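COG0778: Nitroreductase (Streptococcus pneumoniae, PDB 2B67) binds flavin mononucleotide and is probably a nitroreductase-type oxidoreductase that takes electrons from a reduced nicotinamide cofactor. Local coordinates at residues K22-P26 / K27-T31; M140-V143 / L144-D148; L168-E171 / D172-P176. All coordinates share one frame; numbering follows the deposited sequence.

The three contacts are local, each within one continuous run of chain, and they sample different places in the alpha-beta fold. Interaction 2 is wholly buried, a turn of helix 124-148 dominated by aliphatic packing near the flavin. Interactions 1 and 3 are partly buried: one starts helix 26-36, the other leads from helix 161-168 into strand 174-183, and both use carboxylates and water at the surface with one apolar pair beneath. Interactions 1 and 2 concern neighbouring helices, since Leu-142 and Leu-146 pack on helix 26-36, and they lie about 13 Å apart, centre to centre. Interaction 3 sits across the chain's centre from interaction 2, and all three reach the second subunit.

Interaction 1: K22-P26 / K27-T31; sequences KLVDP and KDVRT
Lys-27 opens the second segment in the grip of an N-cap: its backbone N donates to OD1 of Asp-25, 3.1 Å away, at the start of helix 26-36. The donor approaches OD1 from above the carboxylate plane, 49° out of it. With CG of Asp-25 anti to its own backbone N (chi1 -167°), the carboxylate swings forward over the first turn, where this short acidic side chain accepts from an N-H and its negative charge is probably favoured by the helix start. CG of Lys-27 also lies against OD1, while the lysine chain bends away and leaves its ammonium well short of the carboxylate. Pro-26, the first helical residue, suits its place: a backbone N in the first turn has no carbonyl one turn earlier to bond, so the missing N-H costs nothing.

Asp-28 N makes a weak bond to Asp-25 O. Its side chain turns back toward Asp-25, and a water bridges the two residues, donating to Asp-28 OD2 at 2.7 Å and accepting from Asp-25 N. The two carboxylates come within 4.5 Å (OD2 of Asp-25 to OD2 of Asp-28), a repulsion that the helix start and the capping bond probably offset.

Val-29 N reaches Asp-25 O in the carbonyl plane. On the buried side of the turn, its CG2 meets CG1 of Val-24 at 3.6 Å, the two branched side chains crossing at about a right angle; compact beta-branched residues fill this inner corner.

Arg-30 N continues the helical pattern with a bond to Pro-26 O, 3.0 Å long, while its guanidinium extends to a salt bridge with Asp-198 of the second subunit. At Thr-31, N and OG1 both donate to Lys-27 O, each at 3.0 Å and from opposite faces of the carbonyl plane.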
ATOM      1  N   LYS A  22     -27.545   6.761   3.059  1.00 18.37           N
ATOM      2  CA  LYS A  22     -27.359   6.101   4.347  1.00 18.70           C
ATOM      3  C   LYS A  22     -26.174   6.712   5.102  1.00 19.70           C
ATOM      4  O   LYS A  22     -25.088   6.933   4.533  1.00 18.01           O
ATOM      5  CB  LYS A  22     -27.144   4.570   4.185  1.00 18.57           C
ATOM      6  CG  LYS A  22     -26.985   3.835   5.544  1.00 20.02           C
ATOM      7  CD  LYS A  22     -26.855   2.328   5.394  1.00 18.93           C
ATOM      8  CE  LYS A  22     -26.582   1.670   6.725  1.00 19.74           C
ATOM      9  NZ  LYS A  22     -26.303   0.205   6.539  1.00 22.05           N
ATOM     10  N   LEU A  23     -26.403   6.946   6.395  1.00 20.18           N
ATOM     11  CA  LEU A  23     -25.468   7.603   7.249  1.00 21.27           C
ATOM     12  C   LEU A  23     -24.295   6.645   7.564  1.00 21.95           C
ATOM     13  O   LEU A  23     -24.486   5.436   7.660  1.00 22.45           O
ATOM     14  CB  LEU A  23     -26.195   8.056   8.529  1.00 22.48           C
ATOM     15  CG  LEU A  23     -27.349   9.080   8.430  1.00 23.03           C
ATOM     16  CD1 LEU A  23     -27.888   9.381   9.809  1.00 25.59           C
ATOM     17  CD2 LEU A  23     -26.847  10.375   7.768  1.00 23.48           C
ATOM     18  N   VAL A  24     -23.080   7.182   7.675  1.00 21.63           N
ATOM     19  CA  VAL A  24     -21.934   6.364   8.017  1.00 20.89           C
ATOM     20  C   VAL A  24     -21.583   6.640   9.470  1.00 21.82           C
ATOM     21  O   VAL A  24     -21.187   7.744   9.799  1.00 22.78           O
ATOM     22  CB  VAL A  24     -20.695   6.639   7.097  1.00 21.29           C
ATOM     23  CG1 VAL A  24     -19.449   5.891   7.648  1.00 19.32           C
ATOM     24  CG2 VAL A  24     -20.994   6.237   5.660  1.00 16.97           C
ATOM     25  N   ASP A  25     -21.730   5.620  10.315  1.00 21.90           N
ATOM     26  CA  ASP A  25     -21.555   5.693  11.776  1.00 23.01           C
ATOM     27  C   ASP A  25     -20.073   5.948  12.094  1.00 23.09           C
ATOM     28  O   ASP A  25     -19.235   5.154  11.684  1.00 21.32           O
ATOM     29  CB  ASP A  25     -21.988   4.331  12.353  1.00 23.23           C
ATOM     30  CG  ASP A  25     -22.169   4.326  13.875  1.00 26.18           C
ATOM     31  OD1 ASP A  25     -21.618   5.163  14.611  1.00 25.91           O
ATOM     32  OD2 ASP A  25     -22.878   3.412  14.345  1.00 32.87           O
ATOM     33  N   PRO A  26     -19.748   7.085  12.770  1.00 23.90           N
ATOM     34  CA  PRO A  26     -18.358   7.327  13.205  1.00 25.02           C
ATOM     35  C   PRO A  26     -17.729   6.217  14.031  1.00 25.48           C
ATOM     36  O   PRO A  26     -16.518   6.087  14.001  1.00 26.38           O
ATOM     37  CB  PRO A  26     -18.429   8.638  13.999  1.00 24.70           C
ATOM     38  CG  PRO A  26     -19.911   8.883  14.246  1.00 24.92           C
ATOM     39  CD  PRO A  26     -20.637   8.207  13.124  1.00 24.19           C
ATOM     40  N   LYS A  27     -18.522   5.399  14.731  1.00 26.68           N
ATOM     41  CA  LYS A  27     -17.970   4.201  15.401  1.00 26.88           C
ATOM     42  C   LYS A  27     -17.364   3.205  14.386  1.00 25.80           C
ATOM     43  O   LYS A  27     -16.309   2.630  14.641  1.00 24.89           O
ATOM     44  CB  LYS A  27     -18.997   3.487  16.302  1.00 27.68           C
ATOM     45  CG  LYS A  27     -19.770   4.407  17.274  1.00 32.60           C
ATOM     46  CD  LYS A  27     -18.887   5.108  18.332  1.00 38.67           C
ATOM     47  CE  LYS A  27     -19.172   4.614  19.773  1.00 42.47           C
ATOM     48  NZ  LYS A  27     -20.099   5.510  20.547  1.00 44.20           N
ATOM     49  N   ASP A  28     -18.040   2.999  13.248  1.00 24.66           N
ATOM     50  CA  ASP A  28     -17.500   2.148  12.183  1.00 22.98           C
ATOM     51  C   ASP A  28     -16.239   2.711  11.530  1.00 21.29           C
ATOM     52  O   ASP A  28     -15.334   1.957  11.218  1.00 20.33           O
ATOM     53  CB  ASP A  28     -18.548   1.841  11.106  1.00 23.65           C
ATOM     54  CG  ASP A  28     -19.718   1.006  11.638  1.00 26.72           C
ATOM     55  OD1 ASP A  28     -19.526   0.284  12.651  1.00 29.30           O
ATOM     56  OD2 ASP A  28     -20.826   1.098  11.055  1.00 25.82           O
ATOM     57  N   VAL A  29     -16.197   4.027  11.295  1.00 19.46           N
ATOM     58  CA  VAL A  29     -15.013   4.649  10.714  1.00 18.23           C
ATOM     59  C   VAL A  29     -13.803   4.489  11.624  1.00 17.96           C
ATOM     60  O   VAL A  29     -12.752   4.052  11.173  1.00 16.10           O
ATOM     61  CB  VAL A  29     -15.228   6.123  10.334  1.00 17.88           C
ATOM     62  CG1 VAL A  29     -13.924   6.742   9.829  1.00 17.67           C
ATOM     63  CG2 VAL A  29     -16.284   6.199   9.244  1.00 17.23           C
ATOM     64  N   ARG A  30     -13.999   4.763  12.916  1.00 18.45           N
ATOM     65  CA  ARG A  30     -12.948   4.604  13.912  1.00 19.73           C
ATOM     66  C   ARG A  30     -12.476   3.163  14.007  1.00 19.50           C
ATOM     67  O   ARG A  30     -11.279   2.902  14.143  1.00 19.65           O
ATOM     68  CB  ARG A  30     -13.401   5.111  15.286  1.00 19.86           C
ATOM     69  CG  ARG A  30     -12.250   5.160  16.285  1.00 24.31           C
ATOM     70  CD  ARG A  30     -12.743   5.306  17.690  1.00 30.21           C
ATOM     71  NE  ARG A  30     -12.100   4.320  18.564  1.00 34.25           N
ATOM     72  CZ  ARG A  30     -11.248   4.634  19.528  1.00 36.18           C
ATOM     73  NH1 ARG A  30     -10.953   5.901  19.732  1.00 39.79           N
ATOM     74  NH2 ARG A  30     -10.701   3.700  20.294  1.00 36.50           N
ATOM     75  N   THR A  31     -13.406   2.218  13.941  1.00 18.96           N
ATOM     76  CA  THR A  31     -12.994   0.813  13.959  1.00 19.44           C
ATOM     77  C   THR A  31     -12.149   0.450  12.723  1.00 18.72           C
ATOM     78  O   THR A  31     -11.113  -0.210  12.848  1.00 17.71           O
ATOM     79  CB  THR A  31     -14.205  -0.119  14.033  1.00 20.35           C
ATOM     80  OG1 THR A  31     -14.890   0.111  15.275  1.00 22.64           O
ATOM     81  CG2 THR A  31     -13.777  -1.568  13.924  1.00 21.41           C
TER
HETATM   82  O   HOH W   1     -21.932   2.780   9.216  1.00 23.56           O

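Interaction 2: M140-V143 / L144-D148; sequences MNLV and LALTD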
HETATM    1  N   MSE A 140      -4.693   0.440   1.543  1.00 13.33           N
HETATM    2  CA  MSE A 140      -5.231  -0.901   1.217  1.00 13.80           C
HETATM    3  C   MSE A 140      -5.949  -1.592   2.405  1.00 13.76           C
HETATM    4  O   MSE A 140      -7.069  -2.107   2.263  1.00 12.28           O
HETATM    5  CB  MSE A 140      -4.110  -1.815   0.727  1.00 13.41           C
HETATM    6  CG  MSE A 140      -4.576  -3.234   0.332  1.00 16.83           C
HETATM    7 SE   MSE A 140      -5.355  -3.169  -1.467  0.80 23.00          SE
HETATM    8  CE  MSE A 140      -7.260  -3.089  -1.093  1.00 17.05           C
ATOM      9  N   ASN A 141      -5.305  -1.563   3.565  1.00 13.01           N
ATOM     10  CA  ASN A 141      -5.846  -2.220   4.767  1.00 13.65           C
ATOM     11  C   ASN A 141      -7.160  -1.513   5.169  1.00 13.00           C
ATOM     12  O   ASN A 141      -8.147  -2.168   5.517  1.00 11.83           O
ATOM     13  CB  ASN A 141      -4.807  -2.202   5.908  1.00 12.83           C
ATOM     14  CG  ASN A 141      -4.846  -3.476   6.770  1.00 16.80           C
ATOM     15  OD1 ASN A 141      -5.301  -4.531   6.328  1.00 20.98           O
ATOM     16  ND2 ASN A 141      -4.352  -3.378   7.992  1.00 17.90           N
ATOM     17  N   LEU A 142      -7.164  -0.186   5.024  1.00 12.77           N
ATOM     18  CA  LEU A 142      -8.345   0.653   5.346  1.00 13.44           C
ATOM     19  C   LEU A 142      -9.560   0.361   4.456  1.00 12.61           C
ATOM     20  O   LEU A 142     -10.680   0.203   4.961  1.00 12.00           O
ATOM     21  CB  LEU A 142      -7.993   2.133   5.235  1.00 13.37           C
ATOM     22  CG  LEU A 142      -9.164   3.120   5.375  1.00 15.31           C
ATOM     23  CD1 LEU A 142      -9.852   2.919   6.737  1.00 14.69           C
ATOM     24  CD2 LEU A 142      -8.678   4.575   5.179  1.00 15.53           C
ATOM     25  N   VAL A 143      -9.349   0.303   3.140  1.00 12.83           N
ATOM     26  CA  VAL A 143     -10.481   0.024   2.259  1.00 12.92           C
ATOM     27  C   VAL A 143     -11.047  -1.390   2.461  1.00 13.56           C
ATOM     28  O   VAL A 143     -12.282  -1.616   2.339  1.00 13.15           O
ATOM     29  CB  VAL A 143     -10.224   0.365   0.763  1.00 14.23           C
ATOM     30  CG1 VAL A 143      -9.912   1.851   0.582  1.00 12.23           C
ATOM     31  CG2 VAL A 143      -9.169  -0.496   0.161  1.00 14.31           C
ATOM     32  N   LEU A 144     -10.152  -2.336   2.768  1.00 12.37           N
ATOM     33  CA  LEU A 144     -10.572  -3.707   3.080  1.00 13.39           C
ATOM     34  C   LEU A 144     -11.346  -3.768   4.379  1.00 13.24           C
ATOM     35  O   LEU A 144     -12.393  -4.444   4.452  1.00 13.47           O
ATOM     36  CB  LEU A 144      -9.377  -4.678   3.125  1.00 13.43           C
ATOM     37  CG  LEU A 144      -8.750  -4.955   1.756  1.00 13.70           C
ATOM     38  CD1 LEU A 144      -7.367  -5.630   1.972  1.00 15.91           C
ATOM     39  CD2 LEU A 144      -9.677  -5.814   0.927  1.00 12.64           C
ATOM     40  N   ALA A 145     -10.860  -3.041   5.389  1.00 12.65           N
ATOM     41  CA  ALA A 145     -11.573  -2.972   6.659  1.00 13.47           C
ATOM     42  C   ALA A 145     -12.984  -2.366   6.494  1.00 12.87           C
ATOM     43  O   ALA A 145     -13.936  -2.846   7.087  1.00 14.38           O
ATOM     44  CB  ALA A 145     -10.736  -2.234   7.755  1.00 11.69           C
ATOM     45  N   LEU A 146     -13.113  -1.326   5.678  1.00 13.44           N
ATOM     46  CA  LEU A 146     -14.416  -0.711   5.361  1.00 13.41           C
ATOM     47  C   LEU A 146     -15.336  -1.704   4.659  1.00 14.61           C
ATOM     48  O   LEU A 146     -16.538  -1.862   5.025  1.00 14.14           O
ATOM     49  CB  LEU A 146     -14.209   0.531   4.469  1.00 12.94           C
ATOM     50  CG  LEU A 146     -13.624   1.755   5.213  1.00 14.07           C
ATOM     51  CD1 LEU A 146     -13.215   2.911   4.273  1.00 13.22           C
ATOM     52  CD2 LEU A 146     -14.565   2.249   6.316  1.00 11.97           C
ATOM     53  N   THR A 147     -14.760  -2.373   3.655  1.00 15.16           N
ATOM     54  CA  THR A 147     -15.442  -3.389   2.869  1.00 15.66           C
ATOM     55  C   THR A 147     -15.957  -4.478   3.783  1.00 17.03           C
ATOM     56  O   THR A 147     -17.110  -4.873   3.668  1.00 16.33           O
ATOM     57  CB  THR A 147     -14.519  -4.020   1.803  1.00 15.62           C
ATOM     58  OG1 THR A 147     -14.063  -3.007   0.890  1.00 15.12           O
ATOM     59  CG2 THR A 147     -15.262  -5.128   1.019  1.00 15.69           C
ATOM     60  N   ASP A 148     -15.095  -4.978   4.669  1.00 17.61           N
ATOM     61  CA  ASP A 148     -15.517  -5.959   5.674  1.00 19.52           C
ATOM     62  C   ASP A 148     -16.725  -5.546   6.529  1.00 20.16           C
ATOM     63  O   ASP A 148     -17.443  -6.393   7.034  1.00 20.24           O
ATOM     64  CB  ASP A 148     -14.367  -6.304   6.624  1.00 19.59           C
ATOM     65  CG  ASP A 148     -14.633  -7.587   7.406  1.00 22.13           C
ATOM     66  OD1 ASP A 148     -14.660  -7.531   8.655  1.00 24.96           O
ATOM     67  OD2 ASP A 148     -14.841  -8.636   6.755  1.00 25.17           O
TER
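Val-143 O takes two hydrogen bonds from Thr-147, one turn on in helix 124-148. Thr-147 OG1 donates at 2.7 Å to Val-143 O, and the backbone N of Thr-147 donates to the same oxygen at 2.9 Å. The two donors come from opposite faces of the carbonyl plane. With OG1 set beside its own backbone N (chi1 -61°), the hydroxyl folds back onto the preceding turn, and a buried threonine thereby satisfies its polar group within the helix.

The regular i to i+4 ladder runs alongside: Leu-144 N to Met-140 O, Ala-145 N to Asn-141 O and Leu-146 N to Leu-142 O. The Asn-141 amide bonds outside the turn, ND2 to Ala-36 O and to Asn-10 OD1 of the second subunit.

Around this frame lies the packing. The selenomethionine at Met-140 bends at chi2 (80°) and again at chi3 (-99°), which together bring its terminal CE to 3.7 Å from Leu-144 CG, against the branch point and both methyls. Leu-144 CG also leans over Met-140 O at 3.3 Å. A looser pair, CD1 of Leu-142 and CD1 of Leu-146, touches methyl to methyl at 4.2 Å, the side chains crossing at a slant, on the side packed against helix 26-36. Val-143 faces strand 152-156, and Ala-145, with a single methyl, lies close over Asn-141 O.

The Met-140 side chain is about 7 Å from the flavin and packs on Arg-13 of the flavin pocket and on Pro-40 of the second subunit, consistent with a second-shell place. Aliphatic groups surround the turn while each backbone carbonyl of 140-143 is used by a donor one turn later, leaving the buried helix little polar cost to pay.

Interaction 3: L168-E171 / D172-P176; sequences LEIE and DRFRP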
ATOM      1  N   LEU A 168      -8.130  21.836   5.260  1.00 19.42           N
ATOM      2  CA  LEU A 168      -8.440  20.943   6.369  1.00 18.91           C
ATOM      3  C   LEU A 168      -7.808  21.343   7.705  1.00 19.62           C
ATOM      4  O   LEU A 168      -8.005  20.643   8.704  1.00 19.56           O
ATOM      5  CB  LEU A 168      -8.058  19.490   6.014  1.00 18.54           C
ATOM      6  CG  LEU A 168      -8.769  18.875   4.813  1.00 17.20           C
ATOM      7  CD1 LEU A 168      -8.503  17.383   4.666  1.00 14.34           C
ATOM      8  CD2 LEU A 168     -10.250  19.120   4.927  1.00 10.63           C
ATOM      9  N   GLU A 169      -7.044  22.440   7.711  1.00 19.31           N
ATOM     10  CA  GLU A 169      -6.387  22.955   8.916  1.00 21.17           C
ATOM     11  C   GLU A 169      -5.474  21.914   9.561  1.00 20.26           C
ATOM     12  O   GLU A 169      -5.609  21.585  10.746  1.00 20.58           O
ATOM     13  CB  GLU A 169      -7.405  23.517   9.936  1.00 20.68           C
ATOM     14  CG  GLU A 169      -8.336  24.545   9.314  1.00 23.80           C
ATOM     15  CD  GLU A 169      -9.402  25.088  10.281  1.00 26.33           C
ATOM     16  OE1 GLU A 169      -9.613  24.504  11.390  1.00 29.87           O
ATOM     17  OE2 GLU A 169     -10.039  26.109   9.899  1.00 33.18           O
ATOM     18  N   ILE A 170      -4.539  21.405   8.766  1.00 19.20           N
ATOM     19  CA  ILE A 170      -3.587  20.407   9.233  1.00 18.31           C
ATOM     20  C   ILE A 170      -2.175  20.972   9.025  1.00 18.66           C
ATOM     21  O   ILE A 170      -1.886  21.531   7.968  1.00 18.23           O
ATOM     22  CB  ILE A 170      -3.720  19.094   8.408  1.00 17.85           C
ATOM     23  CG1 ILE A 170      -5.139  18.503   8.499  1.00 14.86           C
ATOM     24  CG2 ILE A 170      -2.574  18.149   8.772  1.00 16.17           C
ATOM     25  CD1 ILE A 170      -5.550  17.901   9.903  1.00 16.86           C
ATOM     26  N   GLU A 171      -1.308  20.807  10.020  1.00 19.71           N
ATOM     27  CA  GLU A 171       0.098  21.232   9.939  1.00 22.11           C
ATOM     28  C   GLU A 171       0.843  20.775   8.681  1.00 21.74           C
ATOM     29  O   GLU A 171       0.718  19.606   8.259  1.00 22.07           O
ATOM     30  CB  GLU A 171       0.877  20.782  11.191  1.00 22.68           C
ATOM     31  CG  GLU A 171       0.447  21.485  12.480  1.00 29.26           C
ATOM     32  CD  GLU A 171       0.660  23.013  12.470  1.00 37.17           C
ATOM     33  OE1 GLU A 171       1.592  23.509  11.785  1.00 39.93           O
ATOM     34  OE2 GLU A 171      -0.112  23.715  13.166  1.00 40.11           O
ATOM     35  N   ASP A 172       1.627  21.689   8.104  1.00 20.87           N
ATOM     36  CA  ASP A 172       2.347  21.457   6.851  1.00 20.82           C
ATOM     37  C   ASP A 172       3.383  20.329   6.938  1.00 19.97           C
ATOM     38  O   ASP A 172       3.842  19.797   5.906  1.00 19.61           O
ATOM     39  CB  ASP A 172       3.042  22.737   6.390  1.00 22.05           C
ATOM     40  CG  ASP A 172       2.077  23.764   5.825  1.00 25.65           C
ATOM     41  OD1 ASP A 172       0.958  23.410   5.380  1.00 26.86           O
ATOM     42  OD2 ASP A 172       2.442  24.961   5.819  1.00 30.97           O
ATOM     43  N   ARG A 173       3.770  19.988   8.171  1.00 18.92           N
ATOM     44  CA  ARG A 173       4.598  18.813   8.441  1.00 17.57           C
ATOM     45  C   ARG A 173       3.939  17.557   7.793  1.00 16.12           C
ATOM     46  O   ARG A 173       4.620  16.677   7.354  1.00 15.23           O
ATOM     47  CB  ARG A 173       4.797  18.643   9.963  1.00 18.03           C
ATOM     48  CG  ARG A 173       5.398  17.306  10.402  1.00 17.08           C
ATOM     49  CD  ARG A 173       5.535  17.255  11.928  1.00 18.76           C
ATOM     50  NE  ARG A 173       5.606  15.874  12.418  1.00 17.16           N
ATOM     51  CZ  ARG A 173       5.467  15.511  13.701  1.00 20.30           C
ATOM     52  NH1 ARG A 173       5.507  14.219  14.031  1.00 18.71           N
ATOM     53  NH2 ARG A 173       5.277  16.419  14.656  1.00 17.03           N
ATOM     54  N   PHE A 174       2.611  17.518   7.738  1.00 15.78           N
ATOM     55  CA  PHE A 174       1.856  16.409   7.138  1.00 15.39           C
ATOM     56  C   PHE A 174       1.486  16.706   5.685  1.00 14.99           C
ATOM     57  O   PHE A 174       0.876  17.749   5.399  1.00 14.74           O
ATOM     58  CB  PHE A 174       0.620  16.126   8.002  1.00 15.54           C
ATOM     59  CG  PHE A 174       0.991  15.628   9.349  1.00 18.31           C
ATOM     60  CD1 PHE A 174       1.170  16.529  10.416  1.00 18.59           C
ATOM     61  CD2 PHE A 174       1.272  14.262   9.546  1.00 15.53           C
ATOM     62  CE1 PHE A 174       1.608  16.045  11.704  1.00 20.54           C
ATOM     63  CE2 PHE A 174       1.695  13.779  10.804  1.00 18.83           C
ATOM     64  CZ  PHE A 174       1.881  14.666  11.883  1.00 17.62           C
ATOM     65  N   ARG A 175       1.872  15.822   4.760  1.00 14.29           N
ATOM     66  CA  ARG A 175       1.482  16.019   3.361  1.00 13.94           C
ATOM     67  C   ARG A 175       0.347  15.074   2.963  1.00 13.58           C
ATOM     68  O   ARG A 175       0.311  13.904   3.400  1.00 13.15           O
ATOM     69  CB  ARG A 175       2.661  15.868   2.405  1.00 13.91           C
ATOM     70  CG  ARG A 175       3.193  14.469   2.348  1.00 14.65           C
ATOM     71  CD  ARG A 175       4.139  14.290   1.167  1.00 15.99           C
ATOM     72  NE  ARG A 175       4.306  12.879   0.807  1.00 15.03           N
ATOM     73  CZ  ARG A 175       5.253  12.428  -0.024  1.00 16.50           C
ATOM     74  NH1 ARG A 175       5.344  11.129  -0.301  1.00 11.29           N
ATOM     75  NH2 ARG A 175       6.156  13.275  -0.533  1.00 15.29           N
ATOM     76  N   PRO A 176      -0.604  15.588   2.177  1.00 13.56           N
ATOM     77  CA  PRO A 176      -1.718  14.748   1.781  1.00 14.22           C
ATOM     78  C   PRO A 176      -1.258  13.715   0.757  1.00 14.46           C
ATOM     79  O   PRO A 176      -0.498  14.033  -0.167  1.00 15.01           O
ATOM     80  CB  PRO A 176      -2.743  15.746   1.202  1.00 14.45           C
ATOM     81  CG  PRO A 176      -1.945  16.965   0.825  1.00 15.68           C
ATOM     82  CD  PRO A 176      -0.727  16.985   1.702  1.00 14.16           C
TER
HETATM   83  O   HOH W   2       4.243  22.057  10.211  1.00 23.75           O
HETATM   84  O   HOH W   3       1.550  24.440   9.293  1.00 31.05           O
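Glu-171 OE1 receives a firm hydrogen bond from one water at 2.7 Å and a weak one from a second at 3.4 Å. Each water also accepts a backbone N-H: the first from Asp-172 N at 3.0 Å, the second from Arg-173 N at 2.9 Å. With CG beside its backbone N, a bend at chi2 (-62°) folds the glutamate back over the turn, so that its carboxylate serves two successive amides through solvent, a natural task for a long acidic side chain at the surface.

Beneath the waters the chain reverses in a type I beta turn over 171-174, closed by Phe-174 N donating to Glu-171 O at 2.9 Å. The donor stands above the carbonyl plane, 38° out of it. That same oxygen lies at the edge of the Phe-174 ring, in its plane and 3.8 Å from CD1.

On the inner side, Ile-170 CG2 meets Phe-174 CB at 3.9 Å, the two side chains crossing at about a right angle. Ile-170 also reaches Val-51 of strand 48-53, and Phe-174 rests on Phe-82 of strand 77-84, so both hydrophobic residues suit the sheet side. Phe-174 CZ sits against one face of the Arg-173 guanidinium, near the rim of that group, while NH1 of Arg-173 forms a salt bridge with Asp-84.

The Schellman motif at Glu-169 ends helix 161-168, and this turn then delivers the chain into strand 174-183. Its chemistry is divided: water-mediated polar bonds serve the amides outside, and an apolar pair lies on the inner side where the strand begins.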